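PDB 2OX4: putative mandelate racemase from Zymomonas mobilis, which probably acts as a magnesium-dependent lyase or dehydratase of the enolase superfamily, in the mandelate racemase-like group. Local coordinates for residues C[220-223]-C[224-228]; C[250-253]-C[254-257]. One frame throughout, in Å; residues are numbered along the deposited sequence.

Contact 1: C[220-223]-C[224-228]; sequences TDLV and SAIQF
Asp221 and Ser224 exchange side-chain-to-backbone bonds in a capping box at the N-terminus of helix 222-232, an outer helix of the barrel domain. Asp221, the N-cap, has CG between its own backbone N and carbonyl carbon (chi1 62°), which brings OD1 back over the first turn. There OD1 accepts from Ser224 N at 3.1 Å, an almost straight bond that arrives nearly along the C-O axis of the carboxylate. Ser224 takes the same kind of torsion (chi1 52°) and returns the bond: its OG accepts from Asp221 N at 3.0 Å. Ser224 OG is also bonded to Leu183 O, and the second carboxylate oxygen, Asp221 OD2, accepts from Gly185 N, so the cap is tied to the loop before helix 189-206. Thr220 lies against the box through carbon, with CB 3.2 Å from Ser224 OG, while its own OG1 is hydrogen-bonded to Ile243 O and Asn216 OD1. Ala225 N closes the first helical turn on Asp221 O at 2.8 Å. Across the same first turn, Leu222 and Ile226 lie side by side, and the methyls Leu222 CD2 and Ile226 CD1 are pressed to 3.3 Å, tighter than ordinary van der Waals contact.

Contact 2: C[250-253]-C[254-257]; sequences RLLK and EAKK
Arg250 reaches one turn along helix 250-258 to Glu254, and the pair forms the first half of a salt-bridge network that Lys257 completes. The arginine chain leaves with CG anti to the backbone N and then bends at chi3 (60°), which swings the guanidinium round so that NH2 meets Glu254 OE1 at 2.8 Å. The two flat groups are steeply inclined, their planes 72° apart, and the salt bridge runs through NH2 and OE1 alone, not as a paired, coplanar contact. The other terminal nitrogen of Arg250, NH1, is hydrogen-bonded to Leu279 O of a second subunit. Glu254 folds back at chi2 (-67°) and offers its other oxygen, OE2, to Lys257 NZ at 2.9 Å, the ammonium lying above the carboxylate plane. One carboxylate thus stands between two cationic groups, which would be expected to favour its charged form. With an alanine here in place of Glu254, Arg250 NH2 and Lys257 NZ would probably lose their shared counter-charge, and the lysine chain would be freer to turn. Leu251 O accepts from Ala255 N at 2.9 Å, while the leucine side chain turns away to pack on Asn244 and on Glu311 of the second subunit. Leu252 O takes Lys256 N at 2.9 Å, and Leu252 CD1 only grazes Ala255 CB at 4.5 Å. Lys253 O accepts from Lys257 N at 3.2 Å. In the beta-alpha-beta unit of strand 237-241, helix 250-258 and strand 263-265, the side chains of Leu252 and Lys256 touch Leu263 of the last strand; Lys256 NZ also forms a salt bridge with Asp285, just before strand 286-287. Helix 222-232 lies alongside, its Leu222 packing on Glu254.

How the contacts relate
Contact 1 comes first along the chain, on helix 222-232, and contact 2 follows on helix 250-258, with strand 237-241 between them. They lie on consecutive outer helices of the TIM-barrel-like domain, in beta-alpha-beta units that share that strand, and their centres are 11 Å apart. They touch directly: Leu222 CD1 packs 3.6 Å from Glu254 CB, and Ile226 CG1 approaches Ala255 O. Strands 211-215 and 237-241 carry the magnesium ligands Glu215 and Glu241, so both helices flank strands that build the metal site. Each contact also meets the second subunit, where Arg282 packs on Leu222, Val223 and Glu254, placing the helix pair at a subunit interface.

Contact 1: C[220-223]-C[224-228]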
loop_
_atom_site.group_PDB
_atom_site.type_symbol
_atom_site.label_atom_id
_atom_site.label_comp_id
_atom_site.label_asym_id
_atom_site.label_seq_id
_atom_site.Cartn_x
_atom_site.Cartn_y
_atom_site.Cartn_z
ATOM N N THR C 220 -9.093 -13.026 25.179
ATOM C CA THR C 220 -9.966 -12.233 24.326
ATOM C C THR C 220 -9.491 -12.351 22.869
ATOM O O THR C 220 -8.453 -12.956 22.590
ATOM C CB THR C 220 -9.967 -10.746 24.765
ATOM O OG1 THR C 220 -8.617 -10.296 24.976
ATOM C CG2 THR C 220 -10.777 -10.576 26.077
ATOM N N ASP C 221 -10.268 -11.795 21.949
ATOM C CA ASP C 221 -9.788 -11.539 20.592
ATOM C C ASP C 221 -9.950 -10.058 20.284
ATOM O O ASP C 221 -10.310 -9.305 21.171
ATOM C CB ASP C 221 -10.505 -12.437 19.576
ATOM C CG ASP C 221 -12.025 -12.208 19.508
ATOM O OD1 ASP C 221 -12.536 -11.134 19.915
ATOM O OD2 ASP C 221 -12.723 -13.123 19.006
ATOM N N LEU C 222 -9.687 -9.662 19.043
ATOM C CA LEU C 222 -9.794 -8.262 18.648
ATOM C C LEU C 222 -11.113 -7.654 19.113
ATOM O O LEU C 222 -11.133 -6.598 19.746
ATOM C CB LEU C 222 -9.657 -8.121 17.131
ATOM C CG LEU C 222 -9.869 -6.719 16.558
ATOM C CD1 LEU C 222 -9.101 -6.547 15.256
ATOM C CD2 LEU C 222 -11.350 -6.441 16.351
ATOM N N VAL C 223 -12.214 -8.328 18.795
ATOM C CA VAL C 223 -13.552 -7.757 18.982
ATOM C C VAL C 223 -13.847 -7.528 20.476
ATOM O O VAL C 223 -14.259 -6.429 20.892
ATOM C CB VAL C 223 -14.625 -8.669 18.337
ATOM C CG1 VAL C 223 -16.011 -8.109 18.588
ATOM C CG2 VAL C 223 -14.355 -8.807 16.810
ATOM N N SER C 224 -13.614 -8.551 21.282
ATOM C CA SER C 224 -13.831 -8.387 22.719
ATOM C C SER C 224 -12.820 -7.438 23.362
ATOM O O SER C 224 -13.173 -6.713 24.268
ATOM C CB SER C 224 -13.854 -9.731 23.436
ATOM O OG SER C 224 -12.724 -10.522 23.130
ATOM N N ALA C 225 -11.573 -7.438 22.882
ATOM C CA ALA C 225 -10.558 -6.504 23.389
ATOM C C ALA C 225 -10.952 -5.046 23.197
ATOM O O ALA C 225 -10.807 -4.235 24.106
ATOM C CB ALA C 225 -9.207 -6.764 22.736
ATOM N N ILE C 226 -11.463 -4.715 22.013
ATOM C CA ILE C 226 -11.879 -3.352 21.696
ATOM C C ILE C 226 -13.060 -2.967 22.583
ATOM O O ILE C 226 -13.099 -1.871 23.133
ATOM C CB ILE C 226 -12.267 -3.213 20.199
ATOM C CG1 ILE C 226 -11.021 -3.312 19.294
ATOM C CG2 ILE C 226 -13.041 -1.915 19.922
ATOM C CD1 ILE C 226 -11.385 -3.499 17.810
ATOM N N GLN C 227 -13.996 -3.894 22.732
ATOM C CA GLN C 227 -15.210 -3.659 23.512
ATOM C C GLN C 227 -14.868 -3.359 24.969
ATOM O O GLN C 227 -15.419 -2.417 25.562
ATOM C CB GLN C 227 -16.119 -4.881 23.418
ATOM C CG GLN C 227 -17.490 -4.681 24.056
ATOM C CD GLN C 227 -18.291 -5.954 24.074
ATOM O OE1 GLN C 227 -17.918 -6.942 23.432
ATOM N NE2 GLN C 227 -19.421 -5.936 24.779
ATOM N N PHE C 228 -13.963 -4.147 25.534
ATOM C CA PHE C 228 -13.523 -3.929 26.905
ATOM C C PHE C 228 -12.683 -2.664 27.084
ATOM O O PHE C 228 -12.855 -1.952 28.077
ATOM C CB PHE C 228 -12.780 -5.148 27.463
ATOM C CG PHE C 228 -12.575 -5.085 28.947
ATOM C CD1 PHE C 228 -13.653 -4.822 29.792
ATOM C CD2 PHE C 228 -11.311 -5.272 29.495
ATOM C CE1 PHE C 228 -13.471 -4.754 31.173
ATOM C CE2 PHE C 228 -11.115 -5.213 30.878
ATOM C CZ PHE C 228 -12.201 -4.952 31.712
#

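Contact 2: C[250-253]-C[254-257]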
loop_
_atom_site.group_PDB
_atom_site.type_symbol
_atom_site.label_atom_id
_atom_site.label_comp_id
_atom_site.label_asym_id
_atom_site.label_seq_id
_atom_site.Cartn_x
_atom_site.Cartn_y
_atom_site.Cartn_z
ATOM N N ARG C 250 -1.103 -8.736 11.956
ATOM C CA ARG C 250 -1.927 -7.644 11.428
ATOM C C ARG C 250 -3.174 -7.335 12.264
ATOM O O ARG C 250 -3.609 -6.198 12.311
ATOM C CB ARG C 250 -2.333 -7.877 9.958
ATOM C CG ARG C 250 -2.988 -6.653 9.300
ATOM C CD ARG C 250 -3.463 -6.936 7.879
ATOM N NE ARG C 250 -4.459 -8.008 7.825
ATOM C CZ ARG C 250 -5.776 -7.825 7.755
ATOM N NH1 ARG C 250 -6.585 -8.879 7.710
ATOM N NH2 ARG C 250 -6.292 -6.598 7.725
ATOM N N LEU C 251 -3.728 -8.340 12.939
ATOM C CA LEU C 251 -4.910 -8.112 13.760
ATOM C C LEU C 251 -4.663 -7.114 14.884
ATOM O O LEU C 251 -5.568 -6.366 15.239
ATOM C CB LEU C 251 -5.479 -9.421 14.316
ATOM C CG LEU C 251 -5.932 -10.414 13.245
ATOM C CD1 LEU C 251 -6.394 -11.711 13.916
ATOM C CD2 LEU C 251 -7.021 -9.826 12.331
ATOM N N LEU C 252 -3.443 -7.081 15.424
ATOM C CA LEU C 252 -3.134 -6.091 16.467
ATOM C C LEU C 252 -3.117 -4.666 15.918
ATOM O O LEU C 252 -3.560 -3.734 16.590
ATOM C CB LEU C 252 -1.836 -6.431 17.201
ATOM C CG LEU C 252 -1.685 -5.780 18.584
ATOM C CD1 LEU C 252 -2.726 -6.348 19.550
ATOM C CD2 LEU C 252 -0.293 -6.059 19.115
ATOM N N LYS C 253 -2.646 -4.497 14.685
ATOM C CA LYS C 253 -2.784 -3.205 14.005
ATOM C C LYS C 253 -4.261 -2.781 13.879
ATOM O O LYS C 253 -4.618 -1.615 14.142
ATOM C CB LYS C 253 -2.101 -3.240 12.628
ATOM C CG LYS C 253 -2.042 -1.889 11.934
ATOM C CD LYS C 253 -1.552 -2.009 10.512
ATOM C CE LYS C 253 -1.579 -0.641 9.842
ATOM N NZ LYS C 253 -1.366 -0.737 8.377
ATOM N N GLU C 254 -5.121 -3.724 13.489
ATOM C CA GLU C 254 -6.567 -3.462 13.408
ATOM C C GLU C 254 -7.159 -3.098 14.771
ATOM O O GLU C 254 -7.953 -2.154 14.871
ATOM C CB GLU C 254 -7.307 -4.656 12.808
ATOM C CG GLU C 254 -6.777 -5.094 11.452
ATOM C CD GLU C 254 -7.011 -4.089 10.324
ATOM O OE1 GLU C 254 -6.390 -4.271 9.255
ATOM O OE2 GLU C 254 -7.809 -3.137 10.485
ATOM N N ALA C 255 -6.760 -3.829 15.815
ATOM C CA ALA C 255 -7.174 -3.516 17.189
ATOM C C ALA C 255 -6.779 -2.089 17.575
ATOM O O ALA C 255 -7.596 -1.334 18.128
ATOM C CB ALA C 255 -6.571 -4.525 18.182
ATOM N N LYS C 256 -5.537 -1.720 17.273
ATOM C CA LYS C 256 -5.013 -0.398 17.659
ATOM C C LYS C 256 -5.772 0.761 17.015
ATOM O O LYS C 256 -5.851 1.844 17.592
ATOM C CB LYS C 256 -3.520 -0.273 17.364
ATOM C CG LYS C 256 -2.917 1.062 17.803
ATOM C CD LYS C 256 -1.393 1.084 17.692
ATOM C CE LYS C 256 -0.739 0.730 19.025
ATOM N NZ LYS C 256 -0.901 1.854 20.002
ATOM N N LYS C 257 -6.350 0.533 15.832
ATOM C CA LYS C 257 -7.238 1.533 15.231
ATOM C C LYS C 257 -8.389 1.980 16.148
ATOM O O LYS C 257 -8.824 3.124 16.077
ATOM C CB LYS C 257 -7.801 1.064 13.885
ATOM C CG LYS C 257 -6.749 0.847 12.797
ATOM C CD LYS C 257 -7.381 0.262 11.537
ATOM C CE LYS C 257 -6.318 0.084 10.437
ATOM N NZ LYS C 257 -6.885 -0.632 9.268
#